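Local coordinates for protein separin (Saccharomyces cerevisiae, PDB 5U1T) that cleaves the Mcd1/Scc1 subunit of cohesin at the onset of anaphase, as a caspase-like cysteine protease held inactive by securin until then, at residues 1019-1023 with 1049-1053; 1041-1045 with 1139-1143; 951-956 with 1052-1056; 885-889 with 909-915; 1242-1247 with 1376-1380. All coordinates share one frame. Residues are numbered along the deposited sequence.

Interaction 1 of 5, residues 1019-1023 with 1049-1053; sequences LKQMK and TLTIL
Residues 1019-1023 and 1049-1053 are both helical, each lying within a longer helix, 1012-1028 and 1036-1054. The two short axes run nearly antiparallel, 151° between their N-to-C directions (signed crossing angle -151°), and come within 9.7 Å of each other; the nearest CA pair is Lys1023 with Thr1049, at 6.4 Å. Thr1049 faces the partner helix. With chi1 m, its CG2 lies 3.5 Å from Leu1019 O and 3.9 Å from Lys1023 N, while its OG1 stands 3.7 Å from Met1022 CG and spends its hydrogen bond on the carbonyl of Leu1045, one turn back in its own helix. Ile1052, one turn on, points its CA-CB bond at the partner and sets CG2 3.8 Å from Leu1019 CD1. Leu1053 gives up the most surface on this side, slightly more than Thr1049: CG sits 3.7 Å from Leu1019 CB, and CD1 reaches 4.0 Å from Lys1020 N. Leu1019 (m,t) thus fits among Thr1049, Ile1052 and Leu1053, whereas the Lys1023 end leads away and its CB skirts Leu1053 CD1 at 4.4 Å. Trp939 of helix 927-946 covers Met1022 and Thr1049 as a third wall. Together the pair is a helical hairpin, two consecutive antiparallel helices with a buried, mainly aliphatic seam.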
# COMPACT_ATOMS: atom_id res chain seq x y z
N LEU A 1019 -28.76 -11.65 -38.56
CA LEU A 1019 -28.19 -12.86 -38.01
C LEU A 1019 -26.77 -13.09 -38.51
O LEU A 1019 -25.91 -13.48 -37.74
CB LEU A 1019 -29.09 -14.05 -38.33
CG LEU A 1019 -30.28 -14.16 -37.39
CD1 LEU A 1019 -31.36 -15.03 -37.99
CD2 LEU A 1019 -29.81 -14.71 -36.06
N LYS A 1020 -26.52 -12.86 -39.80
CA LYS A 1020 -25.17 -13.01 -40.35
C LYS A 1020 -24.23 -11.97 -39.73
O LYS A 1020 -23.02 -12.17 -39.62
CB LYS A 1020 -25.20 -12.88 -41.88
CG LYS A 1020 -25.85 -14.06 -42.60
CD LYS A 1020 -26.19 -13.75 -44.07
CE LYS A 1020 -25.17 -14.32 -45.06
NZ LYS A 1020 -25.74 -14.56 -46.44
N GLN A 1021 -24.82 -10.87 -39.30
CA GLN A 1021 -24.12 -9.79 -38.65
C GLN A 1021 -23.69 -10.24 -37.26
O GLN A 1021 -22.55 -10.03 -36.84
CB GLN A 1021 -25.02 -8.56 -38.58
CG GLN A 1021 -24.33 -7.24 -38.28
CD GLN A 1021 -25.33 -6.16 -37.88
OE1 GLN A 1021 -26.44 -6.46 -37.42
NE2 GLN A 1021 -24.94 -4.90 -38.05
N MET A 1022 -24.63 -10.85 -36.56
CA MET A 1022 -24.38 -11.45 -35.26
C MET A 1022 -23.35 -12.58 -35.36
O MET A 1022 -22.49 -12.72 -34.49
CB MET A 1022 -25.69 -11.94 -34.67
CG MET A 1022 -25.63 -12.35 -33.20
SD MET A 1022 -25.40 -10.96 -32.06
CE MET A 1022 -24.86 -11.85 -30.61
N LYS A 1023 -23.42 -13.40 -36.41
CA LYS A 1023 -22.47 -14.48 -36.60
C LYS A 1023 -21.05 -13.93 -36.70
O LYS A 1023 -20.13 -14.49 -36.11
CB LYS A 1023 -22.81 -15.30 -37.87
CG LYS A 1023 -21.87 -16.50 -38.13
CD LYS A 1023 -22.10 -17.21 -39.47
CE LYS A 1023 -20.95 -16.96 -40.49
NZ LYS A 1023 -20.76 -15.51 -40.98
N THR A 1049 -27.08 -18.76 -32.84
CA THR A 1049 -27.15 -17.96 -34.05
C THR A 1049 -26.99 -18.85 -35.29
O THR A 1049 -27.69 -18.66 -36.29
CB THR A 1049 -26.08 -16.84 -34.04
OG1 THR A 1049 -26.29 -16.02 -32.89
CG2 THR A 1049 -26.16 -15.97 -35.30
N LEU A 1050 -26.09 -19.82 -35.22
CA LEU A 1050 -25.88 -20.74 -36.33
C LEU A 1050 -27.13 -21.59 -36.56
O LEU A 1050 -27.55 -21.82 -37.70
CB LEU A 1050 -24.69 -21.64 -36.06
CG LEU A 1050 -24.36 -22.50 -37.28
CD1 LEU A 1050 -23.99 -21.60 -38.45
CD2 LEU A 1050 -23.28 -23.52 -36.97
N THR A 1051 -27.73 -22.03 -35.47
CA THR A 1051 -28.92 -22.86 -35.52
C THR A 1051 -30.09 -22.10 -36.14
O THR A 1051 -30.73 -22.61 -37.05
CB THR A 1051 -29.28 -23.36 -34.13
OG1 THR A 1051 -28.19 -24.12 -33.61
CG2 THR A 1051 -30.51 -24.23 -34.17
N ILE A 1052 -30.36 -20.88 -35.67
CA ILE A 1052 -31.42 -20.08 -36.29
C ILE A 1052 -31.14 -19.86 -37.76
O ILE A 1052 -32.00 -20.06 -38.60
CB ILE A 1052 -31.60 -18.71 -35.67
CG1 ILE A 1052 -31.67 -18.80 -34.14
CG2 ILE A 1052 -32.83 -18.06 -36.24
CD1 ILE A 1052 -32.82 -19.56 -33.64
N LEU A 1053 -29.91 -19.46 -38.08
CA LEU A 1053 -29.55 -19.19 -39.46
C LEU A 1053 -29.79 -20.37 -40.40
O LEU A 1053 -30.32 -20.19 -41.50
CB LEU A 1053 -28.09 -18.75 -39.54
CG LEU A 1053 -27.95 -17.27 -39.83
CD1 LEU A 1053 -26.52 -16.85 -39.59
CD2 LEU A 1053 -28.34 -17.00 -41.26

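Interaction 2 of 5, residues 1041-1045 with 1139-1143; sequences KISSL and FCPIT
Ile1142 lays its CD1 over one turn of the helix formed by residues 1041-1045, touching three residues at once: Leu1045 CD1 at 3.4 Å, Lys1041 O at 3.3 Å and Ser1044 OG at 3.1 Å. Its chi1 is m and its chi2, 133°, lies between wells, which carries the methyl forward onto the helix. Leu1045 meets it from a sideways CA-CB bond, with chi1 at -139°, also off a well, and chi2 p. The helical side is regular, with Leu1045 N hydrogen-bonded to Lys1041 O at 2.9 Å. Residues 1139-1143 take the chain out of strand 1132-1139 and into the turn that leads to strand 1146-1152: Phe1139 is extended (phi/psi -126/137), Cys1140 less so (-94/110), and Pro1141 and Ile1142 both adopt helical angles. This is the connection of a beta hairpin, two adjacent antiparallel strands of the mixed sheet, with its tip resting on helix 1036-1054. In register, the CA of Ser1044 is 6.4 Å from that of Cys1140, and the CA of Lys1041 is 6.8 Å from that of Pro1141. Pro1141 CG lies 4.0 Å from Lys1041 CG and also 4.0 Å from Ser1044 OG, while Ser1044 CB (chi1 p) is 4.1 Å from Cys1140 SG. Trp939 of helix 927-946 touches both Leu1045 and Ile1142, flanking the apolar pair, while the amine of Lys1041 leads away from the loop.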
# COMPACT_ATOMS: atom_id res chain seq x y z
N LYS A 1041 -21.08 -18.32 -22.53
CA LYS A 1041 -22.19 -17.59 -23.11
C LYS A 1041 -21.95 -17.20 -24.56
O LYS A 1041 -22.87 -17.22 -25.37
CB LYS A 1041 -22.47 -16.34 -22.27
CG LYS A 1041 -22.90 -16.66 -20.86
CD LYS A 1041 -23.56 -15.48 -20.20
CE LYS A 1041 -22.80 -14.19 -20.49
NZ LYS A 1041 -23.69 -12.98 -20.37
N ILE A 1042 -20.73 -16.87 -24.90
CA ILE A 1042 -20.41 -16.53 -26.27
C ILE A 1042 -20.50 -17.77 -27.14
O ILE A 1042 -20.85 -17.70 -28.29
CB ILE A 1042 -19.02 -15.92 -26.36
CG1 ILE A 1042 -19.03 -14.53 -25.78
CG2 ILE A 1042 -18.57 -15.80 -27.80
CD1 ILE A 1042 -20.01 -13.63 -26.47
N SER A 1043 -20.20 -18.92 -26.57
CA SER A 1043 -20.27 -20.14 -27.32
C SER A 1043 -21.70 -20.51 -27.59
O SER A 1043 -22.02 -20.91 -28.67
CB SER A 1043 -19.58 -21.25 -26.56
OG SER A 1043 -20.43 -21.82 -25.61
N SER A 1044 -22.54 -20.35 -26.60
CA SER A 1044 -23.94 -20.72 -26.75
C SER A 1044 -24.68 -19.77 -27.65
O SER A 1044 -25.59 -20.12 -28.34
CB SER A 1044 -24.60 -20.84 -25.40
OG SER A 1044 -24.22 -19.78 -24.57
N LEU A 1045 -24.28 -18.53 -27.59
CA LEU A 1045 -24.83 -17.48 -28.44
C LEU A 1045 -24.41 -17.73 -29.87
O LEU A 1045 -25.08 -17.37 -30.82
CB LEU A 1045 -24.31 -16.11 -27.98
CG LEU A 1045 -25.17 -14.86 -27.92
CD1 LEU A 1045 -26.39 -15.07 -27.04
CD2 LEU A 1045 -24.33 -13.71 -27.40
N PHE A 1139 -26.49 -26.92 -20.93
CA PHE A 1139 -27.61 -26.05 -20.64
C PHE A 1139 -27.31 -24.67 -21.18
O PHE A 1139 -26.18 -24.19 -21.06
CB PHE A 1139 -27.88 -26.03 -19.16
CG PHE A 1139 -28.88 -25.00 -18.75
CD1 PHE A 1139 -30.18 -25.06 -19.22
CD2 PHE A 1139 -28.53 -23.99 -17.87
CE1 PHE A 1139 -31.11 -24.13 -18.83
CE2 PHE A 1139 -29.46 -23.05 -17.48
CZ PHE A 1139 -30.75 -23.12 -17.95
N CYS A 1140 -28.31 -24.05 -21.80
CA CYS A 1140 -28.12 -22.73 -22.38
C CYS A 1140 -28.54 -21.66 -21.39
O CYS A 1140 -29.73 -21.51 -21.08
CB CYS A 1140 -28.89 -22.57 -23.69
SG CYS A 1140 -28.59 -21.01 -24.55
N PRO A 1141 -27.55 -20.93 -20.87
CA PRO A 1141 -27.76 -19.88 -19.86
C PRO A 1141 -28.68 -18.77 -20.41
O PRO A 1141 -29.67 -18.37 -19.78
CB PRO A 1141 -26.33 -19.36 -19.60
CG PRO A 1141 -25.55 -19.70 -20.85
CD PRO A 1141 -26.15 -20.99 -21.35
N ILE A 1142 -28.34 -18.30 -21.62
CA ILE A 1142 -29.12 -17.30 -22.32
C ILE A 1142 -30.58 -17.72 -22.51
O ILE A 1142 -31.49 -16.98 -22.16
CB ILE A 1142 -28.49 -17.00 -23.72
CG1 ILE A 1142 -27.01 -16.63 -23.57
CG2 ILE A 1142 -29.28 -15.90 -24.46
CD1 ILE A 1142 -26.09 -17.35 -24.54
N THR A 1143 -30.82 -18.91 -23.07
CA THR A 1143 -32.19 -19.25 -23.47
C THR A 1143 -32.92 -20.16 -22.50
O THR A 1143 -34.15 -20.22 -22.52
CB THR A 1143 -32.22 -19.94 -24.82
OG1 THR A 1143 -31.45 -21.15 -24.75
CG2 THR A 1143 -31.67 -19.04 -25.89

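Interaction 3 of 5, residues 951-956 with 1052-1056; sequences FFKGMF and ILSNI
Met955 is the main bump where short helix 950-955 packs, by apolar contacts, on the C-terminal end of helix 1036-1054. Its fully extended side chain (t,t,t) drives CE into a hollow there, 3.5 Å from Asn1055 CB, 3.7 Å from Ile1056 CG1 and 3.8 Å from Ile1052 O. Residues 951-955 (Met955 N to Phe951 O, 3.1 Å) and 1052-1054 are helical; Asn1055 (phi/psi -81/-4) and Ile1056 (-121/-25) follow the latter, Ile1056 N bonding to Leu1053 O at 3.1 Å. The backbones stay well apart, the nearest CA pair being Met955 and Ile1052 at 8.4 Å, so the side chains fill the gap. Ile1056 (m,m) is the return bump, placing CD1 3.6 Å from Phe951 CE2, at the ring edge, and CG1 4.3 Å from Phe952 CE1. Further along, Ile1052 CD1 meets the edge of the Phe956 ring, 3.6 Å from CE1. Leu960 of strand 960-962 touches Met955, Ile1052 and Asn1055, helix 1012-1028 lies against Phe952 and both isoleucines, and helix 927-946 backs Phe952 and Phe956.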
# COMPACT_ATOMS: atom_id res chain seq x y z
N PHE A 951 -43.81 -15.87 -36.46
CA PHE A 951 -42.94 -16.87 -37.08
C PHE A 951 -41.69 -17.12 -36.22
O PHE A 951 -41.47 -18.23 -35.75
CB PHE A 951 -42.58 -16.44 -38.51
CG PHE A 951 -41.59 -17.34 -39.20
CD1 PHE A 951 -41.99 -18.51 -39.80
CD2 PHE A 951 -40.25 -16.98 -39.27
CE1 PHE A 951 -41.08 -19.32 -40.44
CE2 PHE A 951 -39.34 -17.78 -39.91
CZ PHE A 951 -39.75 -18.95 -40.50
N PHE A 952 -40.87 -16.10 -35.98
CA PHE A 952 -39.66 -16.32 -35.19
C PHE A 952 -39.96 -16.64 -33.71
O PHE A 952 -39.26 -17.46 -33.10
CB PHE A 952 -38.73 -15.12 -35.29
CG PHE A 952 -38.21 -14.90 -36.67
CD1 PHE A 952 -37.10 -15.59 -37.11
CD2 PHE A 952 -38.84 -14.00 -37.52
CE1 PHE A 952 -36.62 -15.38 -38.39
CE2 PHE A 952 -38.37 -13.79 -38.80
CZ PHE A 952 -37.26 -14.49 -39.23
N LYS A 953 -41.01 -16.04 -33.17
CA LYS A 953 -41.41 -16.37 -31.81
C LYS A 953 -41.72 -17.85 -31.63
O LYS A 953 -41.35 -18.45 -30.62
CB LYS A 953 -42.64 -15.57 -31.42
CG LYS A 953 -42.83 -15.53 -29.92
CD LYS A 953 -44.18 -16.09 -29.51
CE LYS A 953 -44.44 -15.78 -28.05
NZ LYS A 953 -43.78 -14.47 -27.71
N GLY A 954 -42.40 -18.43 -32.62
CA GLY A 954 -42.72 -19.85 -32.60
C GLY A 954 -41.49 -20.70 -32.80
O GLY A 954 -41.33 -21.74 -32.17
N MET A 955 -40.58 -20.22 -33.60
CA MET A 955 -39.38 -20.93 -33.84
C MET A 955 -38.54 -21.04 -32.60
O MET A 955 -37.89 -22.02 -32.40
CB MET A 955 -38.61 -20.20 -34.90
CG MET A 955 -37.38 -20.92 -35.37
SD MET A 955 -36.66 -19.87 -36.60
CE MET A 955 -35.34 -20.92 -37.10
N PHE A 956 -38.55 -20.02 -31.77
CA PHE A 956 -37.73 -20.06 -30.53
C PHE A 956 -38.35 -20.97 -29.48
O PHE A 956 -37.70 -21.31 -28.50
CB PHE A 956 -37.54 -18.65 -29.93
CG PHE A 956 -36.87 -17.68 -30.86
CD1 PHE A 956 -36.03 -18.11 -31.87
CD2 PHE A 956 -37.11 -16.33 -30.75
CE1 PHE A 956 -35.43 -17.22 -32.75
CE2 PHE A 956 -36.51 -15.42 -31.63
CZ PHE A 956 -35.67 -15.87 -32.63
N ILE A 1052 -30.36 -20.88 -35.67
CA ILE A 1052 -31.42 -20.08 -36.29
C ILE A 1052 -31.14 -19.86 -37.76
O ILE A 1052 -32.00 -20.06 -38.60
CB ILE A 1052 -31.60 -18.71 -35.67
CG1 ILE A 1052 -31.67 -18.80 -34.14
CG2 ILE A 1052 -32.83 -18.06 -36.24
CD1 ILE A 1052 -32.82 -19.56 -33.64
N LEU A 1053 -29.91 -19.46 -38.08
CA LEU A 1053 -29.55 -19.19 -39.46
C LEU A 1053 -29.79 -20.37 -40.40
O LEU A 1053 -30.32 -20.19 -41.50
CB LEU A 1053 -28.09 -18.75 -39.54
CG LEU A 1053 -27.95 -17.27 -39.83
CD1 LEU A 1053 -26.52 -16.85 -39.59
CD2 LEU A 1053 -28.34 -17.00 -41.26
N SER A 1054 -29.40 -21.56 -39.97
CA SER A 1054 -29.42 -22.74 -40.83
C SER A 1054 -30.83 -23.28 -41.03
O SER A 1054 -31.09 -23.95 -42.03
CB SER A 1054 -28.57 -23.82 -40.23
OG SER A 1054 -28.97 -23.97 -38.89
N ASN A 1055 -31.72 -23.00 -40.09
CA ASN A 1055 -33.11 -23.38 -40.23
C ASN A 1055 -33.91 -22.40 -41.10
O ASN A 1055 -35.07 -22.65 -41.40
CB ASN A 1055 -33.75 -23.50 -38.85
CG ASN A 1055 -33.45 -24.82 -38.20
OD1 ASN A 1055 -34.18 -25.79 -38.38
ND2 ASN A 1055 -32.37 -24.87 -37.44
N ILE A 1056 -33.26 -21.32 -41.53
CA ILE A 1056 -33.90 -20.14 -42.12
C ILE A 1056 -33.39 -19.87 -43.54
O ILE A 1056 -34.08 -19.28 -44.37
CB ILE A 1056 -33.68 -18.92 -41.17
CG1 ILE A 1056 -34.78 -18.88 -40.11
CG2 ILE A 1056 -33.49 -17.57 -41.87
CD1 ILE A 1056 -36.13 -19.13 -40.63

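Interaction 4 of 5, residues 885-889 with 909-915; sequences FVKLE and WKLHLGK
Glu889 carries the polar side of this contact, and its ties are loose: OE2 makes a long salt bridge of 3.9 Å to Lys915 NZ and stays 4.1 Å from Lys910 NZ, beyond salt-bridge range, though only 3.0 Å from Lys910 CE. Its chi1, -103°, lies between wells, with chi2 t stretching the carboxylate across. Residues 885-889 begin helix 885-891; residues 909-912 finish helix 905-912. CA atoms match as Glu889 with Trp909 (7.4 Å) and Phe885 with Leu913 (8.2 Å). A Schellman motif ends the second helix: Gly914 takes positive phi (102°), and weak bonds run from Lys915 N to Lys910 O (3.2 Å) and Gly914 N to Leu911 O (3.4 Å), turning the chain so that Lys915 points toward Glu889. Beneath the charges, Leu913 (m,t) brings CD1 3.4 Å from Glu889 OE1 and lays CD2 over the Phe885 ring, a CH-pi contact 3.8 Å from the centroid. Leu888 (t,t) makes another, its CD2 4.1 Å from the centroid of the Trp909 five-membered ring; Tyr880 of helix 872-881 touches Leu888, Trp909 and Leu913.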
# COMPACT_ATOMS: atom_id res chain seq x y z
N PHE A 885 -28.60 3.54 -10.36
CA PHE A 885 -27.77 3.82 -11.52
C PHE A 885 -28.04 5.23 -12.01
O PHE A 885 -27.17 5.87 -12.61
CB PHE A 885 -28.02 2.80 -12.62
CG PHE A 885 -28.00 1.37 -12.14
CD1 PHE A 885 -27.05 0.95 -11.22
CD2 PHE A 885 -28.92 0.45 -12.61
CE1 PHE A 885 -27.03 -0.37 -10.78
CE2 PHE A 885 -28.91 -0.86 -12.18
CZ PHE A 885 -27.97 -1.27 -11.26
N VAL A 886 -29.24 5.73 -11.75
CA VAL A 886 -29.57 7.08 -12.17
C VAL A 886 -28.74 8.07 -11.33
O VAL A 886 -28.03 8.93 -11.87
CB VAL A 886 -31.09 7.37 -12.03
CG1 VAL A 886 -31.83 6.89 -13.26
CG2 VAL A 886 -31.64 6.72 -10.77
N LYS A 887 -28.83 7.92 -10.01
CA LYS A 887 -28.11 8.77 -9.08
C LYS A 887 -26.60 8.63 -9.30
O LYS A 887 -25.83 9.56 -9.01
CB LYS A 887 -28.50 8.42 -7.64
CG LYS A 887 -28.15 9.50 -6.61
CD LYS A 887 -29.00 9.36 -5.35
CE LYS A 887 -30.51 9.38 -5.69
NZ LYS A 887 -31.03 10.76 -6.07
N LEU A 888 -26.19 7.49 -9.87
CA LEU A 888 -24.78 7.19 -10.14
C LEU A 888 -24.18 8.03 -11.26
O LEU A 888 -23.32 8.87 -11.00
CB LEU A 888 -24.62 5.72 -10.49
CG LEU A 888 -23.22 5.10 -10.42
CD1 LEU A 888 -23.34 3.57 -10.50
CD2 LEU A 888 -22.25 5.61 -11.48
N GLU A 889 -24.59 7.79 -12.50
CA GLU A 889 -24.02 8.49 -13.66
C GLU A 889 -24.22 10.00 -13.56
O GLU A 889 -23.61 10.76 -14.29
CB GLU A 889 -24.60 7.98 -15.00
CG GLU A 889 -23.63 7.04 -15.77
CD GLU A 889 -24.22 6.41 -17.04
OE1 GLU A 889 -24.42 5.17 -17.09
OE2 GLU A 889 -24.46 7.15 -18.02
N TRP A 909 -18.02 3.53 -16.20
CA TRP A 909 -19.24 3.11 -15.53
C TRP A 909 -20.34 2.71 -16.52
O TRP A 909 -21.21 1.89 -16.20
CB TRP A 909 -19.75 4.20 -14.59
CG TRP A 909 -19.14 4.02 -13.22
CD1 TRP A 909 -18.18 4.80 -12.64
CD2 TRP A 909 -19.41 2.96 -12.31
NE1 TRP A 909 -17.84 4.29 -11.42
CE2 TRP A 909 -18.58 3.16 -11.18
CE3 TRP A 909 -20.26 1.85 -12.32
CZ2 TRP A 909 -18.59 2.30 -10.08
CZ3 TRP A 909 -20.27 1.00 -11.22
CH2 TRP A 909 -19.44 1.23 -10.12
N LYS A 910 -20.30 3.27 -17.73
CA LYS A 910 -21.26 2.85 -18.75
C LYS A 910 -20.97 1.39 -19.12
O LYS A 910 -21.87 0.55 -19.08
CB LYS A 910 -21.20 3.77 -19.96
CG LYS A 910 -22.07 4.99 -19.77
CD LYS A 910 -21.82 6.07 -20.81
CE LYS A 910 -22.62 7.32 -20.44
NZ LYS A 910 -22.59 8.45 -21.43
N LEU A 911 -19.70 1.09 -19.39
CA LEU A 911 -19.25 -0.28 -19.57
C LEU A 911 -19.61 -1.23 -18.41
O LEU A 911 -19.93 -2.37 -18.67
CB LEU A 911 -17.73 -0.32 -19.79
CG LEU A 911 -17.17 0.52 -20.93
CD1 LEU A 911 -15.75 0.12 -21.27
CD2 LEU A 911 -18.06 0.42 -22.14
N HIS A 912 -19.57 -0.79 -17.16
CA HIS A 912 -19.95 -1.70 -16.07
C HIS A 912 -21.45 -1.94 -16.03
O HIS A 912 -21.93 -2.94 -15.49
CB HIS A 912 -19.50 -1.19 -14.70
CG HIS A 912 -18.03 -1.28 -14.47
ND1 HIS A 912 -17.34 -0.37 -13.70
CD2 HIS A 912 -17.10 -2.15 -14.94
CE1 HIS A 912 -16.05 -0.67 -13.70
NE2 HIS A 912 -15.88 -1.75 -14.44
N LEU A 913 -22.20 -1.01 -16.60
CA LEU A 913 -23.65 -1.10 -16.56
C LEU A 913 -24.20 -1.79 -17.80
O LEU A 913 -25.42 -1.88 -17.99
CB LEU A 913 -24.25 0.29 -16.41
CG LEU A 913 -24.07 0.96 -15.04
CD1 LEU A 913 -24.48 2.40 -15.17
CD2 LEU A 913 -24.89 0.27 -13.96
N GLY A 914 -23.29 -2.28 -18.65
CA GLY A 914 -23.67 -3.11 -19.78
C GLY A 914 -23.66 -2.39 -21.11
O GLY A 914 -23.60 -3.03 -22.14
N LYS A 915 -23.75 -1.06 -21.10
CA LYS A 915 -23.68 -0.28 -22.33
C LYS A 915 -22.39 -0.54 -23.09
O LYS A 915 -21.37 -0.90 -22.49
CB LYS A 915 -23.77 1.21 -22.04
CG LYS A 915 -25.09 1.65 -21.50
CD LYS A 915 -25.13 3.12 -21.20
CE LYS A 915 -26.51 3.47 -20.69
NZ LYS A 915 -26.58 4.93 -20.36

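Interaction 5 of 5, residues 1242-1247 with 1376-1380; sequences QGFFSP and FLKDL
Phe1376 and Phe1245 bury the most surface here. Phe1376, with chi1 p and chi2 90°, points toward residues 1242-1247 and meets two of them on the same side of its ring. CB of Gln1242 (chi1 m) lies over that face, with Gln1242 OE1 3.4 Å from Phe1376 CD2. Phe1245 (chi1 m, chi2 -84°) meets the same ring obliquely: centroids 5.1 Å apart, planes at 43°, and Phe1245 CD2 3.3 Å from Phe1376 CE1. Leu1377 adds CD2 at 3.7 Å from Phe1245 CD1. Residues 1242-1244 form a short 3-10 segment, closed by Phe1245 N to Gln1242 O (3.2 Å), before the chain extends into strand 1248-1249; on the other side a type I beta turn from Leu1377 to Leu1380 (Leu1380 N to Leu1377 O, 2.9 Å) precedes strand 1382-1385. Leu1380, third in buried area, turns inward (m,t), CD1 3.7 Å from Phe1245 O and CD2 3.6 Å from Pro1247 CG. CA atoms pair as Gln1242 with Phe1376 (6.9 Å) and Pro1247 with Leu1380 (7.7 Å). Both strands pair with strand 1353-1362, 1248-1249 antiparallel and 1382-1385 parallel. The polar end of Gln1242 is held weakly by Glu1234 and Lys1306; the contacts between the loops are aromatic and aliphatic and depend on close shape fit.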
# COMPACT_ATOMS: atom_id res chain seq x y z
N GLN A 1242 -36.12 -38.83 -28.14
CA GLN A 1242 -35.41 -39.76 -27.30
C GLN A 1242 -34.57 -40.64 -28.19
O GLN A 1242 -33.66 -41.28 -27.73
CB GLN A 1242 -36.37 -40.61 -26.50
CG GLN A 1242 -37.26 -39.83 -25.57
CD GLN A 1242 -37.94 -40.73 -24.58
OE1 GLN A 1242 -37.83 -41.93 -24.66
NE2 GLN A 1242 -38.64 -40.15 -23.64
N GLY A 1243 -34.91 -40.68 -29.46
CA GLY A 1243 -34.16 -41.45 -30.44
C GLY A 1243 -32.78 -40.93 -30.79
O GLY A 1243 -31.97 -41.65 -31.39
N PHE A 1244 -32.50 -39.68 -30.41
CA PHE A 1244 -31.19 -39.07 -30.58
C PHE A 1244 -30.18 -39.86 -29.75
O PHE A 1244 -29.00 -39.94 -30.08
CB PHE A 1244 -31.24 -37.59 -30.15
CG PHE A 1244 -30.03 -36.76 -30.57
CD1 PHE A 1244 -29.91 -36.30 -31.87
CD2 PHE A 1244 -29.06 -36.42 -29.65
CE1 PHE A 1244 -28.83 -35.53 -32.25
CE2 PHE A 1244 -27.97 -35.63 -30.02
CZ PHE A 1244 -27.86 -35.19 -31.32
N PHE A 1245 -30.67 -40.46 -28.67
CA PHE A 1245 -29.84 -41.25 -27.77
C PHE A 1245 -29.75 -42.72 -28.17
O PHE A 1245 -28.97 -43.48 -27.58
CB PHE A 1245 -30.36 -41.15 -26.34
CG PHE A 1245 -30.12 -39.82 -25.73
CD1 PHE A 1245 -28.89 -39.55 -25.12
CD2 PHE A 1245 -31.09 -38.84 -25.78
CE1 PHE A 1245 -28.65 -38.31 -24.56
CE2 PHE A 1245 -30.87 -37.60 -25.23
CZ PHE A 1245 -29.65 -37.33 -24.61
N SER A 1246 -30.54 -43.12 -29.15
CA SER A 1246 -30.67 -44.53 -29.48
C SER A 1246 -29.35 -45.13 -29.99
O SER A 1246 -28.67 -44.54 -30.84
CB SER A 1246 -31.78 -44.76 -30.51
OG SER A 1246 -31.63 -46.02 -31.13
N PRO A 1247 -29.00 -46.29 -29.44
CA PRO A 1247 -27.78 -47.01 -29.81
C PRO A 1247 -27.93 -47.75 -31.14
O PRO A 1247 -26.95 -48.35 -31.56
CB PRO A 1247 -27.60 -48.00 -28.66
CG PRO A 1247 -28.98 -48.24 -28.18
CD PRO A 1247 -29.70 -46.94 -28.32
N PHE A 1376 -34.64 -44.37 -21.37
CA PHE A 1376 -33.95 -44.58 -22.63
C PHE A 1376 -32.42 -44.59 -22.48
O PHE A 1376 -31.72 -44.74 -23.47
CB PHE A 1376 -34.38 -43.54 -23.66
CG PHE A 1376 -34.13 -42.10 -23.25
CD1 PHE A 1376 -32.92 -41.47 -23.54
CD2 PHE A 1376 -35.12 -41.36 -22.62
CE1 PHE A 1376 -32.70 -40.12 -23.18
CE2 PHE A 1376 -34.91 -40.02 -22.25
CZ PHE A 1376 -33.70 -39.40 -22.53
N LEU A 1377 -31.91 -44.45 -21.27
CA LEU A 1377 -30.46 -44.54 -21.05
C LEU A 1377 -30.08 -45.73 -20.16
O LEU A 1377 -28.99 -46.27 -20.31
CB LEU A 1377 -29.91 -43.25 -20.43
CG LEU A 1377 -29.95 -42.03 -21.35
CD1 LEU A 1377 -29.21 -40.85 -20.75
CD2 LEU A 1377 -29.40 -42.38 -22.74
N LYS A 1378 -31.00 -46.15 -19.29
CA LYS A 1378 -30.69 -47.08 -18.21
C LYS A 1378 -30.17 -48.46 -18.65
O LYS A 1378 -29.53 -49.16 -17.86
CB LYS A 1378 -31.91 -47.25 -17.30
CG LYS A 1378 -32.97 -48.18 -17.78
CD LYS A 1378 -34.26 -47.89 -17.03
CE LYS A 1378 -35.41 -48.82 -17.49
NZ LYS A 1378 -36.80 -48.28 -17.22
N ASP A 1379 -30.40 -48.84 -19.90
CA ASP A 1379 -29.92 -50.13 -20.37
C ASP A 1379 -28.69 -50.00 -21.27
O ASP A 1379 -28.24 -50.98 -21.85
CB ASP A 1379 -31.04 -50.88 -21.10
CG ASP A 1379 -32.20 -51.25 -20.17
OD1 ASP A 1379 -31.94 -51.66 -19.02
OD2 ASP A 1379 -33.37 -51.13 -20.59
N LEU A 1380 -28.13 -48.80 -21.38
CA LEU A 1380 -27.02 -48.55 -22.30
C LEU A 1380 -25.65 -48.64 -21.62
O LEU A 1380 -25.51 -48.30 -20.45
CB LEU A 1380 -27.16 -47.17 -22.97
CG LEU A 1380 -28.34 -46.83 -23.91
CD1 LEU A 1380 -27.91 -45.78 -24.92
CD2 LEU A 1380 -28.88 -48.04 -24.62

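How the interactions relate
Interactions 1, 2 and 3 lie along one helix, 1036-1054. Interactions 1 and 3 share Ile1052 and Leu1053, with centres 10 Å apart, while the centre of interaction 2 is 14 Å from that of interaction 1, and the two touch through Met1022 CE and Leu1045 CD2, 3.7 Å apart. Interactions 2 and 3, centres 16 Å apart, do not touch. Helix 927-946 borders all three and also packs against residues of 909-915, although interaction 4 stays 24 Å from interaction 2, centre to centre. Interaction 5 joins loops leading into strands of the mixed sheet that holds the hairpin of interaction 2, centres 25 Å apart. All five lie away from Cys1497, the active-site cysteine inferred by similarity.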